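Local coordinates for SusD superfamily protein (Bacteroides fragilis NCTC 9343, PDB 3NQP) that probably binds glycans at the outer membrane, as members of the SusD family do, and helps pass them to a partner transporter, at residues His34-Ala39 with Gly274-Ser279; Lys258-Asp263 with Ala268-Glu273; Asn278-Phe283 with Gly375-Tyr380; Trp40-Thr45 with Arg124-Phe129; Lys360-Val365 with Gly369-Cys374. All coordinates share one frame; numbering follows the deposited sequence. Where two conformers were deposited one is given.

Interaction 1 of 5, residues His34-Ala39 with Gly274-Ser279. With EDO (1,2-ethanediol), chain F.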
# COMPACT_ATOMS: atom_id res chain seq x y z
N HIS A 34 -4.63 12.11 -11.62
CA HIS A 34 -5.80 11.79 -10.80
C HIS A 34 -5.50 10.54 -9.99
O HIS A 34 -6.03 10.38 -8.88
CB HIS A 34 -7.04 11.56 -11.68
CG HIS A 34 -7.71 12.82 -12.13
ND1 HIS A 34 -8.21 12.98 -13.41
CD2 HIS A 34 -7.98 13.97 -11.48
CE1 HIS A 34 -8.75 14.18 -13.52
NE2 HIS A 34 -8.63 14.80 -12.36
N LEU A 35 -4.68 9.65 -10.53
CA LEU A 35 -4.26 8.48 -9.80
C LEU A 35 -3.35 8.96 -8.65
O LEU A 35 -3.49 8.48 -7.53
CB LEU A 35 -3.51 7.49 -10.68
CG LEU A 35 -2.95 6.23 -10.07
CD1 LEU A 35 -4.15 5.31 -9.64
CD2 LEU A 35 -2.01 5.53 -11.03
N ARG A 36 -2.43 9.89 -8.94
CA ARG A 36 -1.58 10.46 -7.89
C ARG A 36 -2.45 11.01 -6.75
O ARG A 36 -2.16 10.80 -5.56
CB ARG A 36 -0.72 11.59 -8.47
CG ARG A 36 0.10 12.36 -7.45
CD ARG A 36 0.54 13.72 -7.97
NE ARG A 36 -0.63 14.56 -8.20
CZ ARG A 36 -0.71 15.52 -9.10
NH1 ARG A 36 0.31 15.81 -9.90
NH2 ARG A 36 -1.84 16.18 -9.20
N ASP A 37 -3.50 11.74 -7.12
CA ASP A 37 -4.39 12.34 -6.14
C ASP A 37 -5.13 11.30 -5.27
O ASP A 37 -5.56 11.63 -4.18
CB ASP A 37 -5.44 13.23 -6.83
CG ASP A 37 -4.85 14.49 -7.47
OD1 ASP A 37 -3.67 14.80 -7.25
OD2 ASP A 37 -5.58 15.13 -8.24
N ALA A 38 -5.27 10.08 -5.74
CA ALA A 38 -5.86 8.99 -4.91
C ALA A 38 -4.84 8.14 -4.17
O ALA A 38 -5.22 7.18 -3.46
CB ALA A 38 -6.72 8.09 -5.78
N ALA A 39 -3.56 8.49 -4.26
CA ALA A 39 -2.51 7.66 -3.67
C ALA A 39 -2.56 7.61 -2.13
O ALA A 39 -2.32 6.56 -1.53
CB ALA A 39 -1.14 8.12 -4.13
N GLY A 274 6.83 21.95 -6.83
CA GLY A 274 6.18 22.90 -7.71
C GLY A 274 4.97 22.40 -8.45
O GLY A 274 4.37 23.16 -9.19
N GLU A 275 4.60 21.13 -8.27
CA GLU A 275 3.41 20.57 -8.95
C GLU A 275 2.46 19.92 -7.93
O GLU A 275 1.32 20.35 -7.78
CB GLU A 275 3.85 19.57 -10.01
CG GLU A 275 2.72 18.91 -10.83
CD GLU A 275 3.27 17.99 -11.94
OE1 GLU A 275 3.69 16.84 -11.62
OE2 GLU A 275 3.29 18.39 -13.12
N ALA A 276 2.94 18.92 -7.20
CA ALA A 276 2.14 18.25 -6.16
C ALA A 276 3.09 17.63 -5.18
O ALA A 276 4.14 17.09 -5.58
CB ALA A 276 1.23 17.22 -6.78
N THR A 277 2.77 17.78 -3.90
CA THR A 277 3.49 17.17 -2.79
C THR A 277 2.51 16.37 -1.93
O THR A 277 1.30 16.47 -2.09
CB THR A 277 4.23 18.25 -1.93
OG1 THR A 277 3.30 19.23 -1.45
CG2 THR A 277 5.31 18.97 -2.78
N ASN A 278 3.02 15.53 -1.03
CA ASN A 278 2.16 14.63 -0.28
C ASN A 278 2.15 15.06 1.19
O ASN A 278 2.86 16.02 1.58
CB ASN A 278 2.62 13.19 -0.50
CG ASN A 278 4.05 12.95 -0.09
OD1 ASN A 278 4.41 13.21 1.05
ND2 ASN A 278 4.87 12.40 -1.02
N SER A 279 1.35 14.36 1.97
CA SER A 279 1.14 14.66 3.38
C SER A 279 2.02 13.86 4.34
O SER A 279 1.67 13.72 5.51
CB SER A 279 -0.35 14.39 3.68
OG SER A 279 -1.15 15.32 2.94
C1 EDO F . 0.05 20.70 -3.56
O1 EDO F . 0.18 19.24 -3.45
C2 EDO F . 1.03 21.58 -2.76
O2 EDO F . 2.48 21.32 -2.84
O HOH W 1 3.08 15.23 -9.33
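R36, near the C-terminal end of helix 21-37, faces the irregular chain at A276 across a CA-CA separation of 8.8 Å, wide enough that side chains make the whole contact. The motif is a surface salt-bridge network of R36, D37 and E275, joining a helix to the loop that follows strand 265-269. The guanidinium of R36 lies with one face against A276, whose CB sits 3.5 Å from CZ and is shifted toward the rim of the group. At the edge, D37 OD1 takes two bonds in the guanidinium plane, from NE at 3.2 Å and NH2 at 3.0 Å; this side-on grip fixes the rotation of the group. With CG anti to the backbone N (chi1 174°) and a bend at chi3, the R36 chain leaves NH1 directed at E275. That pairing is a long one, since NH1 and E275 OE1 stand 3.9 Å apart, and a water fills the gap: it accepts from R36 NH1 and donates to E275 OE1, each at 2.9 Å.

Interaction 2 of 5, residues Lys258-Asp263 with Ala268-Glu273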
# COMPACT_ATOMS: atom_id res chain seq x y z
N LYS A 258 16.14 11.78 -4.41
CA LYS A 258 17.16 12.04 -5.44
C LYS A 258 17.60 10.73 -6.14
O LYS A 258 18.49 10.74 -6.97
CB LYS A 258 18.35 12.79 -4.83
CG LYS A 258 17.98 14.11 -4.15
CD LYS A 258 17.88 15.27 -5.14
CE LYS A 258 17.72 16.64 -4.43
NZ LYS A 258 18.65 16.84 -3.25
N ASN A 259 16.92 9.61 -5.86
CA ASN A 259 17.23 8.34 -6.51
C ASN A 259 15.97 7.67 -7.07
O ASN A 259 15.80 6.46 -7.03
CB ASN A 259 17.96 7.40 -5.52
CG ASN A 259 18.50 6.14 -6.21
OD1 ASN A 259 18.91 6.21 -7.34
ND2 ASN A 259 18.42 4.99 -5.54
N LYS A 260 15.06 8.48 -7.59
CA LYS A 260 13.74 7.99 -8.00
C LYS A 260 13.81 7.08 -9.19
O LYS A 260 14.77 7.11 -9.95
CB LYS A 260 12.79 9.17 -8.34
CG LYS A 260 12.44 9.99 -7.12
CD LYS A 260 11.47 11.12 -7.46
CE LYS A 260 11.04 11.91 -6.20
NZ LYS A 260 9.84 12.74 -6.64
N ALA A 261 12.79 6.27 -9.33
CA ALA A 261 12.67 5.31 -10.46
C ALA A 261 13.90 4.41 -10.58
O ALA A 261 14.31 4.02 -11.66
CB ALA A 261 12.42 6.08 -11.77
N ASN A 262 14.44 4.05 -9.43
CA ASN A 262 15.57 3.10 -9.37
C ASN A 262 15.17 1.66 -9.68
O ASN A 262 13.99 1.33 -9.87
CB ASN A 262 16.21 3.19 -8.00
CG ASN A 262 15.25 2.85 -6.90
OD1 ASN A 262 14.87 1.68 -6.76
ND2 ASN A 262 14.83 3.87 -6.09
N ASP A 263 16.17 0.79 -9.75
CA ASP A 263 15.98 -0.58 -10.27
C ASP A 263 15.11 -1.50 -9.38
O ASP A 263 14.72 -2.56 -9.81
CB ASP A 263 17.38 -1.24 -10.50
CG ASP A 263 18.10 -0.68 -11.73
OD1 ASP A 263 17.51 0.12 -12.47
OD2 ASP A 263 19.25 -1.06 -11.95
N ALA A 268 5.64 3.61 -9.28
CA ALA A 268 5.50 4.60 -8.22
C ALA A 268 4.69 5.80 -8.73
O ALA A 268 4.71 6.09 -9.93
CB ALA A 268 6.91 5.10 -7.77
N ILE A 269 3.99 6.47 -7.80
CA ILE A 269 3.31 7.73 -8.01
C ILE A 269 4.34 8.87 -7.86
O ILE A 269 4.97 9.00 -6.83
CB ILE A 269 2.19 7.93 -6.98
CG1 ILE A 269 1.08 6.87 -7.14
CG2 ILE A 269 1.63 9.36 -7.02
CD1 ILE A 269 0.36 6.88 -8.49
N ARG A 270 4.46 9.69 -8.88
CA ARG A 270 5.39 10.85 -8.92
C ARG A 270 4.83 12.08 -8.22
O ARG A 270 3.78 12.61 -8.61
CB ARG A 270 5.74 11.17 -10.39
CG ARG A 270 6.71 12.38 -10.63
CD ARG A 270 8.03 12.26 -9.82
NE ARG A 270 8.74 10.99 -9.96
CZ ARG A 270 9.53 10.65 -10.97
NH1 ARG A 270 9.71 11.48 -12.01
NH2 ARG A 270 10.09 9.46 -10.98
N PHE A 271 5.53 12.52 -7.17
CA PHE A 271 5.29 13.81 -6.55
C PHE A 271 6.48 14.66 -6.99
O PHE A 271 7.58 14.15 -7.13
CB PHE A 271 5.14 13.67 -5.01
CG PHE A 271 3.78 13.11 -4.60
CD1 PHE A 271 2.63 13.91 -4.65
CD2 PHE A 271 3.63 11.79 -4.25
CE1 PHE A 271 1.38 13.40 -4.34
CE2 PHE A 271 2.41 11.26 -3.95
CZ PHE A 271 1.26 12.07 -3.99
N LEU A 272 6.23 15.93 -7.29
CA LEU A 272 7.23 16.81 -7.93
C LEU A 272 7.12 18.20 -7.33
O LEU A 272 6.03 18.77 -7.31
CB LEU A 272 6.99 16.86 -9.45
CG LEU A 272 7.89 17.69 -10.37
CD1 LEU A 272 9.36 17.18 -10.33
CD2 LEU A 272 7.33 17.69 -11.81
N GLU A 273 8.21 18.71 -6.77
CA GLU A 273 8.24 20.08 -6.27
C GLU A 273 7.67 21.04 -7.30
O GLU A 273 7.91 20.92 -8.49
CB GLU A 273 9.66 20.50 -5.90
CG GLU A 273 9.77 21.89 -5.31
CD GLU A 273 11.19 22.22 -4.86
OE1 GLU A 273 12.09 21.39 -5.00
OE2 GLU A 273 11.38 23.31 -4.33
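Strand 265-269 and the loop that leads into it fold back on each other here, and the contact lies where the chain leaves the strand. K260 and R270 carry it. The K260 chain runs extended beyond CG and lays CD over one face of the R270 guanidinium, 3.7 Å from R270 NE. From the edge of the same group A261 CB approaches, 4.2 Å from R270 NH2. R270 reaches this position through bends at chi2 (53°) and chi3 (51°), which fold its end back toward the loop. The two cationic ends come close, K260 NZ lying 3.9 Å from R270 NE, but D376 answers both: OD1 makes a salt bridge with K260 and OD2 with R270. K260 NZ also donates to C374 O; F271 O is near it as well, 2.7 Å away, though at an angle too poor for a hydrogen bond. Two basic side chains thus share one buried aspartate, a salt-bridge network beside the two-stranded antiparallel sheet 265-269/377-381.

Interaction 3 of 5, residues Asn278-Phe283 with Gly375-Tyr380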
# COMPACT_ATOMS: atom_id res chain seq x y z
N ASN A 278 3.02 15.53 -1.03
CA ASN A 278 2.16 14.63 -0.28
C ASN A 278 2.15 15.06 1.19
O ASN A 278 2.86 16.02 1.58
CB ASN A 278 2.62 13.19 -0.50
CG ASN A 278 4.05 12.95 -0.09
OD1 ASN A 278 4.41 13.21 1.05
ND2 ASN A 278 4.87 12.40 -1.02
N SER A 279 1.35 14.36 1.97
CA SER A 279 1.14 14.66 3.38
C SER A 279 2.02 13.86 4.34
O SER A 279 1.67 13.72 5.51
CB SER A 279 -0.35 14.39 3.68
OG SER A 279 -1.15 15.32 2.94
N ASN A 280 3.21 13.44 3.90
CA ASN A 280 4.10 12.67 4.75
C ASN A 280 4.62 13.49 5.95
O ASN A 280 5.08 12.91 6.97
CB ASN A 280 5.23 12.00 3.95
CG ASN A 280 4.76 10.78 3.14
OD1 ASN A 280 3.58 10.42 3.20
ND2 ASN A 280 5.69 10.16 2.35
N GLY A 281 4.47 14.83 5.88
CA GLY A 281 4.77 15.70 7.05
C GLY A 281 3.90 15.48 8.27
O GLY A 281 4.26 15.86 9.41
N THR A 282 2.74 14.86 8.05
CA THR A 282 1.81 14.57 9.14
C THR A 282 2.20 13.41 10.04
O THR A 282 1.50 13.15 11.02
CB THR A 282 0.35 14.29 8.61
OG1 THR A 282 0.33 13.10 7.83
CG2 THR A 282 -0.19 15.48 7.73
N PHE A 283 3.26 12.67 9.70
CA PHE A 283 3.78 11.60 10.58
C PHE A 283 5.01 12.10 11.37
O PHE A 283 5.77 11.28 11.89
CB PHE A 283 4.25 10.37 9.78
CG PHE A 283 3.14 9.51 9.23
CD1 PHE A 283 2.35 9.95 8.19
CD2 PHE A 283 2.97 8.21 9.70
CE1 PHE A 283 1.34 9.11 7.68
CE2 PHE A 283 1.98 7.38 9.18
CZ PHE A 283 1.18 7.82 8.18
N GLY A 375 8.57 12.93 -1.85
CA GLY A 375 8.84 11.49 -1.94
C GLY A 375 7.79 10.78 -2.81
O GLY A 375 6.62 11.07 -2.69
N ASP A 376 8.21 9.91 -3.72
CA ASP A 376 7.23 9.24 -4.59
C ASP A 376 6.48 8.19 -3.79
O ASP A 376 7.03 7.62 -2.82
CB ASP A 376 7.92 8.55 -5.77
CG ASP A 376 8.29 9.50 -6.93
OD1 ASP A 376 8.02 10.73 -6.83
OD2 ASP A 376 8.87 8.99 -7.94
N TYR A 377 5.22 7.93 -4.16
CA TYR A 377 4.46 6.86 -3.48
C TYR A 377 4.62 5.53 -4.25
O TYR A 377 4.00 5.33 -5.30
CB TYR A 377 2.97 7.30 -3.33
CG TYR A 377 2.62 7.79 -1.94
CD1 TYR A 377 3.40 8.74 -1.29
CD2 TYR A 377 1.56 7.24 -1.22
CE1 TYR A 377 3.09 9.16 -0.02
CE2 TYR A 377 1.29 7.63 0.06
CZ TYR A 377 2.03 8.58 0.66
OH TYR A 377 1.74 8.92 1.96
N ILE A 378 5.47 4.64 -3.73
CA ILE A 378 5.78 3.37 -4.44
C ILE A 378 4.61 2.45 -4.19
O ILE A 378 4.25 2.26 -3.02
CB ILE A 378 7.07 2.71 -3.89
CG1 ILE A 378 8.23 3.70 -4.02
CG2 ILE A 378 7.29 1.32 -4.57
CD1 ILE A 378 9.54 3.34 -3.33
N PHE A 379 4.00 1.93 -5.26
CA PHE A 379 2.95 0.94 -5.16
C PHE A 379 3.51 -0.48 -5.27
O PHE A 379 3.08 -1.34 -4.53
CB PHE A 379 1.90 1.15 -6.26
CG PHE A 379 0.98 2.30 -6.03
CD1 PHE A 379 1.10 3.14 -4.94
CD2 PHE A 379 -0.00 2.56 -6.96
CE1 PHE A 379 0.20 4.19 -4.75
CE2 PHE A 379 -0.90 3.60 -6.78
CZ PHE A 379 -0.81 4.41 -5.70
N TYR A 380 4.46 -0.73 -6.17
CA TYR A 380 5.11 -2.05 -6.26
C TYR A 380 6.62 -1.87 -6.36
O TYR A 380 7.07 -1.11 -7.20
CB TYR A 380 4.67 -2.81 -7.49
CG TYR A 380 3.22 -3.09 -7.54
CD1 TYR A 380 2.64 -3.97 -6.61
CD2 TYR A 380 2.40 -2.48 -8.47
CE1 TYR A 380 1.32 -4.25 -6.63
CE2 TYR A 380 1.02 -2.77 -8.49
CZ TYR A 380 0.49 -3.65 -7.55
OH TYR A 380 -0.85 -3.99 -7.52
O HOH W 2 7.38 13.13 0.77
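Y377 and N280 approach from opposite directions and meet at the edge of the tyrosine ring, where strand 377-381 passes an Asx turn that leads into a short 3-10 segment. Y377 OH donates to N280 OD1 at 2.7 Å, in the carbonyl plane and on a lone pair, with the amide and ring planes 33° apart. N280 has CG anti to its carbonyl carbon (chi1 -75°), which directs the amide toward the strand, and its ND2 donates to N361 O, so both ends of the amide are held. N278 is turned differently: chi1 of 59° places CG between the backbone N and the carbonyl carbon. Its OD1 can then accept from N280 N at 3.1 Å, which closes the Asx turn, while its ND2 lies obliquely to the Y377 ring, 3.8 Å from CE1. N278 ND2 is also 2.8 Å from G375 O, at a poor angle for a hydrogen bond. A water completes the link, donating to N278 OD1 at 3.0 Å and accepting from G375 N at 2.9 Å.

Interaction 4 of 5, residues Trp40-Thr45 with Arg124-Phe129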
# COMPACT_ATOMS: atom_id res chain seq x y z
N TRP A 40 -2.86 8.72 -1.49
CA TRP A 40 -2.93 8.71 -0.02
C TRP A 40 -4.04 7.77 0.40
O TRP A 40 -3.87 6.94 1.29
CB TRP A 40 -3.18 10.12 0.51
CG TRP A 40 -3.27 10.19 2.00
CD1 TRP A 40 -4.40 10.05 2.75
CD2 TRP A 40 -2.20 10.45 2.93
NE1 TRP A 40 -4.12 10.21 4.07
CE2 TRP A 40 -2.78 10.45 4.22
CE3 TRP A 40 -0.84 10.67 2.79
CZ2 TRP A 40 -2.03 10.68 5.35
CZ3 TRP A 40 -0.08 10.91 3.92
CH2 TRP A 40 -0.67 10.91 5.19
N GLN A 41 -5.19 7.86 -0.26
CA GLN A 41 -6.29 6.97 0.13
C GLN A 41 -5.93 5.50 -0.10
O GLN A 41 -6.31 4.63 0.70
CB GLN A 41 -7.56 7.32 -0.65
CG GLN A 41 -8.69 6.44 -0.35
CD GLN A 41 -9.96 6.96 -0.96
OE1 GLN A 41 -10.77 7.60 -0.26
NE2 GLN A 41 -10.15 6.71 -2.27
N HIS A 42 -5.26 5.22 -1.21
CA HIS A 42 -4.92 3.84 -1.57
C HIS A 42 -3.95 3.23 -0.54
O HIS A 42 -4.15 2.10 -0.05
CB HIS A 42 -4.34 3.77 -2.98
CG HIS A 42 -3.67 2.48 -3.28
ND1 HIS A 42 -4.38 1.33 -3.58
CD2 HIS A 42 -2.36 2.12 -3.28
CE1 HIS A 42 -3.53 0.33 -3.76
NE2 HIS A 42 -2.30 0.78 -3.56
N THR A 43 -2.90 3.98 -0.22
CA THR A 43 -1.81 3.49 0.57
C THR A 43 -2.13 3.66 2.06
O THR A 43 -2.06 2.68 2.84
CB THR A 43 -0.51 4.22 0.20
OG1 THR A 43 -0.11 3.82 -1.13
CG2 THR A 43 0.60 3.96 1.21
N ILE A 44 -2.51 4.86 2.45
CA ILE A 44 -2.67 5.15 3.90
C ILE A 44 -4.11 4.78 4.35
O ILE A 44 -4.29 3.89 5.18
CB ILE A 44 -2.37 6.58 4.27
CG1 ILE A 44 -0.94 7.00 3.83
CG2 ILE A 44 -2.58 6.78 5.78
CD1 ILE A 44 0.24 6.28 4.51
N THR A 45 -5.14 5.42 3.82
CA THR A 45 -6.51 5.17 4.32
C THR A 45 -6.92 3.71 4.23
O THR A 45 -7.34 3.13 5.23
CB THR A 45 -7.55 6.11 3.66
OG1 THR A 45 -6.98 7.42 3.63
CG2 THR A 45 -8.90 6.09 4.43
N ARG A 124 -8.01 0.44 -14.63
CA ARG A 124 -9.40 0.20 -14.28
C ARG A 124 -9.49 -1.03 -13.35
O ARG A 124 -10.25 -1.00 -12.37
CB ARG A 124 -10.31 0.01 -15.48
CG ARG A 124 -11.77 0.05 -15.10
CD ARG A 124 -12.64 0.24 -16.36
NE ARG A 124 -12.60 -0.95 -17.22
CZ ARG A 124 -13.27 -1.06 -18.36
NH1 ARG A 124 -14.00 -0.05 -18.82
NH2 ARG A 124 -13.22 -2.19 -19.05
N ALA A 125 -8.68 -2.05 -13.61
CA ALA A 125 -8.52 -3.16 -12.68
C ALA A 125 -8.04 -2.68 -11.30
O ALA A 125 -8.49 -3.15 -10.27
CB ALA A 125 -7.51 -4.19 -13.23
N PHE A 126 -7.04 -1.80 -11.31
CA PHE A 126 -6.45 -1.31 -10.08
C PHE A 126 -7.51 -0.68 -9.18
O PHE A 126 -7.59 -0.99 -8.00
CB PHE A 126 -5.36 -0.31 -10.41
CG PHE A 126 -4.77 0.35 -9.21
CD1 PHE A 126 -3.73 -0.25 -8.53
CD2 PHE A 126 -5.25 1.56 -8.77
CE1 PHE A 126 -3.19 0.34 -7.43
CE2 PHE A 126 -4.71 2.17 -7.66
CZ PHE A 126 -3.67 1.55 -6.99
N TYR A 127 -8.28 0.24 -9.74
CA TYR A 127 -9.28 0.93 -8.96
C TYR A 127 -10.36 -0.05 -8.51
O TYR A 127 -10.74 -0.05 -7.36
CB TYR A 127 -9.93 2.05 -9.78
CG TYR A 127 -9.10 3.32 -9.90
CD1 TYR A 127 -8.68 4.04 -8.77
CD2 TYR A 127 -8.79 3.84 -11.13
CE1 TYR A 127 -7.94 5.25 -8.89
CE2 TYR A 127 -8.07 5.05 -11.26
CZ TYR A 127 -7.67 5.75 -10.16
OH TYR A 127 -6.98 6.94 -10.34
N TYR A 128 -10.83 -0.91 -9.40
CA TYR A 128 -11.88 -1.83 -8.99
C TYR A 128 -11.44 -2.85 -7.94
O TYR A 128 -12.27 -3.35 -7.19
CB TYR A 128 -12.53 -2.52 -10.20
CG TYR A 128 -13.70 -1.70 -10.76
CD1 TYR A 128 -14.88 -1.53 -10.03
CD2 TYR A 128 -13.61 -1.09 -11.97
CE1 TYR A 128 -15.95 -0.75 -10.51
CE2 TYR A 128 -14.68 -0.34 -12.49
CZ TYR A 128 -15.85 -0.18 -11.77
OH TYR A 128 -16.90 0.56 -12.31
N PHE A 129 -10.14 -3.15 -7.88
CA PHE A 129 -9.61 -4.10 -6.90
C PHE A 129 -9.56 -3.46 -5.50
O PHE A 129 -9.84 -4.15 -4.51
CB PHE A 129 -8.23 -4.62 -7.35
CG PHE A 129 -7.61 -5.66 -6.43
CD1 PHE A 129 -8.31 -6.75 -5.98
CD2 PHE A 129 -6.27 -5.53 -6.03
CE1 PHE A 129 -7.72 -7.70 -5.16
CE2 PHE A 129 -5.67 -6.45 -5.22
CZ PHE A 129 -6.40 -7.56 -4.78
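H42 of helix 39-48 and F126 of helix 110-135 form the contact between these helices, and the CA atoms nearest across it, those of H42 and Y127, are 9.1 Å apart. F126 CZ sits over the centre of the imidazole, 3.4 Å above its plane, and lies 3.5 Å from H42 CE1. The ring centroids are 4.7 Å apart with planes at 44°, an oblique aromatic pair. Both side chains have CG anti to the backbone N (chi1 166° for H42, 175° for F126), which carries each ring outward from its helix toward the other.

The polar bond is made by the imidazole: H42 ND1 is hydrogen-bonded to D130 OD2, one turn beyond F126 on the same helix, so a polar bond and a ring contact hold one side chain to one helix. Among backbone bonds, W40 O accepts from I44 N at 2.7 Å and from T45 N at 3.2 Å; the second belongs to a wider pi-type turn.

F379 of strand 377-381 meets both H42 and F126, lying nearly parallel to the latter, and thus the strand packs against the junction of the two helices.

Interaction 5 of 5, residues Lys360-Val365 with Gly369-Cys374. With EDO (1,2-ethanediol), chain I.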
# COMPACT_ATOMS: atom_id res chain seq x y z
N LYS A 360 10.93 8.00 6.62
CA LYS A 360 11.16 7.04 5.55
C LYS A 360 11.18 7.66 4.17
O LYS A 360 11.99 7.25 3.33
CB LYS A 360 10.06 5.97 5.56
CG LYS A 360 10.35 4.75 4.65
CD LYS A 360 9.36 3.61 4.91
CE LYS A 360 9.52 2.48 3.90
NZ LYS A 360 8.76 1.28 4.30
N ASN A 361 10.29 8.61 3.93
CA ASN A 361 9.98 9.08 2.57
C ASN A 361 9.46 10.54 2.60
O ASN A 361 8.39 10.84 2.13
CB ASN A 361 8.98 8.10 1.92
CG ASN A 361 8.72 8.37 0.46
OD1 ASN A 361 9.62 8.79 -0.29
ND2 ASN A 361 7.49 8.07 0.02
N ILE A 362 10.23 11.41 3.25
CA ILE A 362 9.84 12.83 3.44
C ILE A 362 10.57 13.78 2.48
O ILE A 362 10.74 14.98 2.76
CB ILE A 362 9.96 13.27 4.93
CG1 ILE A 362 11.38 13.05 5.49
CG2 ILE A 362 8.93 12.52 5.78
CD1 ILE A 362 11.75 13.97 6.76
N GLY A 363 10.99 13.27 1.32
CA GLY A 363 11.48 14.17 0.23
C GLY A 363 12.85 14.78 0.51
O GLY A 363 13.76 14.07 0.91
N TYR A 364 12.98 16.10 0.36
CA TYR A 364 14.27 16.77 0.61
C TYR A 364 14.10 18.21 1.03
O TYR A 364 12.99 18.74 1.05
CB TYR A 364 15.16 16.69 -0.65
CG TYR A 364 14.51 17.26 -1.90
CD1 TYR A 364 14.10 18.60 -1.97
CD2 TYR A 364 14.27 16.44 -3.01
CE1 TYR A 364 13.48 19.10 -3.11
CE2 TYR A 364 13.66 16.94 -4.15
CZ TYR A 364 13.25 18.27 -4.19
OH TYR A 364 12.62 18.73 -5.32
N VAL A 365 15.21 18.86 1.39
CA VAL A 365 15.19 20.26 1.70
C VAL A 365 15.79 20.93 0.47
O VAL A 365 16.90 20.58 0.04
CB VAL A 365 16.02 20.58 2.93
CG1 VAL A 365 15.94 22.06 3.24
CG2 VAL A 365 15.57 19.74 4.16
N GLY A 369 16.23 26.09 1.55
CA GLY A 369 16.12 25.63 2.94
C GLY A 369 14.71 25.18 3.36
O GLY A 369 14.46 24.97 4.54
N ALA A 370 13.81 24.99 2.39
CA ALA A 370 12.48 24.48 2.71
C ALA A 370 12.33 22.97 2.45
O ALA A 370 12.69 22.47 1.40
CB ALA A 370 11.40 25.26 1.93
N ARG A 371 11.75 22.28 3.43
CA ARG A 371 11.39 20.89 3.31
C ARG A 371 10.27 20.77 2.28
O ARG A 371 9.28 21.49 2.35
CB ARG A 371 10.92 20.38 4.68
CG ARG A 371 10.22 18.98 4.70
CD ARG A 371 11.13 17.86 4.21
NE ARG A 371 12.34 17.75 5.01
CZ ARG A 371 13.29 16.85 4.77
NH1 ARG A 371 13.17 16.02 3.75
NH2 ARG A 371 14.37 16.81 5.53
N VAL A 372 10.48 19.90 1.30
CA VAL A 372 9.48 19.60 0.28
C VAL A 372 9.12 18.13 0.32
O VAL A 372 9.96 17.28 0.12
CB VAL A 372 9.99 19.99 -1.13
CG1 VAL A 372 8.93 19.69 -2.19
CG2 VAL A 372 10.37 21.49 -1.22
N TYR A 373 7.86 17.81 0.61
CA TYR A 373 7.43 16.40 0.70
C TYR A 373 7.12 15.82 -0.69
O TYR A 373 5.97 15.56 -1.02
CB TYR A 373 6.25 16.25 1.64
CG TYR A 373 6.60 16.67 3.06
CD1 TYR A 373 7.38 15.85 3.87
CD2 TYR A 373 6.19 17.87 3.57
CE1 TYR A 373 7.71 16.24 5.18
CE2 TYR A 373 6.51 18.27 4.85
CZ TYR A 373 7.28 17.44 5.66
OH TYR A 373 7.60 17.83 6.94
N CYS A 374 8.16 15.64 -1.51
CA CYS A 374 8.03 15.10 -2.85
C CYS A 374 8.55 13.68 -2.96
O CYS A 374 8.96 13.26 -4.04
CB CYS A 374 8.70 16.04 -3.87
SG CYS A 374 10.47 16.24 -3.64
C1 EDO I . 14.71 13.24 4.34
O1 EDO I . 14.97 12.31 5.43
C2 EDO I . 15.96 13.79 3.66
O2 EDO I . 16.54 14.86 4.44
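Y364 and V372 face each other as the antiparallel hydrogen-bonded pair of a short beta hairpin, strands 364-365 and 371-372, with V365 and R371 as the adjoining non-hydrogen-bonded pair. V372 N donates to Y364 O at 2.8 Å, whereas the return bond from Y364 N to V372 O is longer, 3.3 Å. On the face carrying Y364 and V372, C374 SG rests over the tyrosine ring, 3.8 Å from its centroid and 32° off the ring normal. Y364 chi1 (56°) brings CG between the backbone N and the carbonyl carbon, from where the ring lies alongside V372.

On the other face, the R371 guanidinium is sandwiched: I362 CD1 lies over its centre, and V365 CG2 covers the opposite face toward the rim, 3.4 Å from NH2. Bends at chi2 and chi3 curl the arginine back, letting NH1 donate to I362 O at 2.8 Å, from above the carbonyl plane. I362 CB also meets the edge of the Y373 ring.

Further out, R371 NE donates to D308 O, Y364 OH bonds to E273 and Y373 OH to T312. An ethanediol, probably from the crystallisation liquor, accepts from R371 NH2 at 3.1 Å through its O2. The cationic group therefore has apolar carbon over its faces and oxygen acceptors around its nitrogens, consistent with a guanidinium charge that is probably stabilised by neutral acceptors: I362 O, D308 O and the ethanediol.

How the interactions relate
All five contacts are connected; interaction 4, the deepest, with its centre 8 Å from that of the chain, touches interactions 1 and 3 but not 2 or 5. Interactions 2 and 3 share the two-stranded sheet 265-269/377-381, where I269 N lies 2.7 Å from Y377 O. Interaction 5 joins this system with N361 ND2 2.9 Å from D376 O, and meets interaction 1 with Y373 O 3.0 Å from N278 N. Interactions 1 and 3 share N278 and S279; R36 CG packs 3.4 Å from I269 CG2 of interaction 2. F379 CE2 of interaction 3 lies 3.4 Å from F126 CZ of interaction 4. The ethanediols near interactions 1, 2 and 5 by themselves do not establish a glycan site.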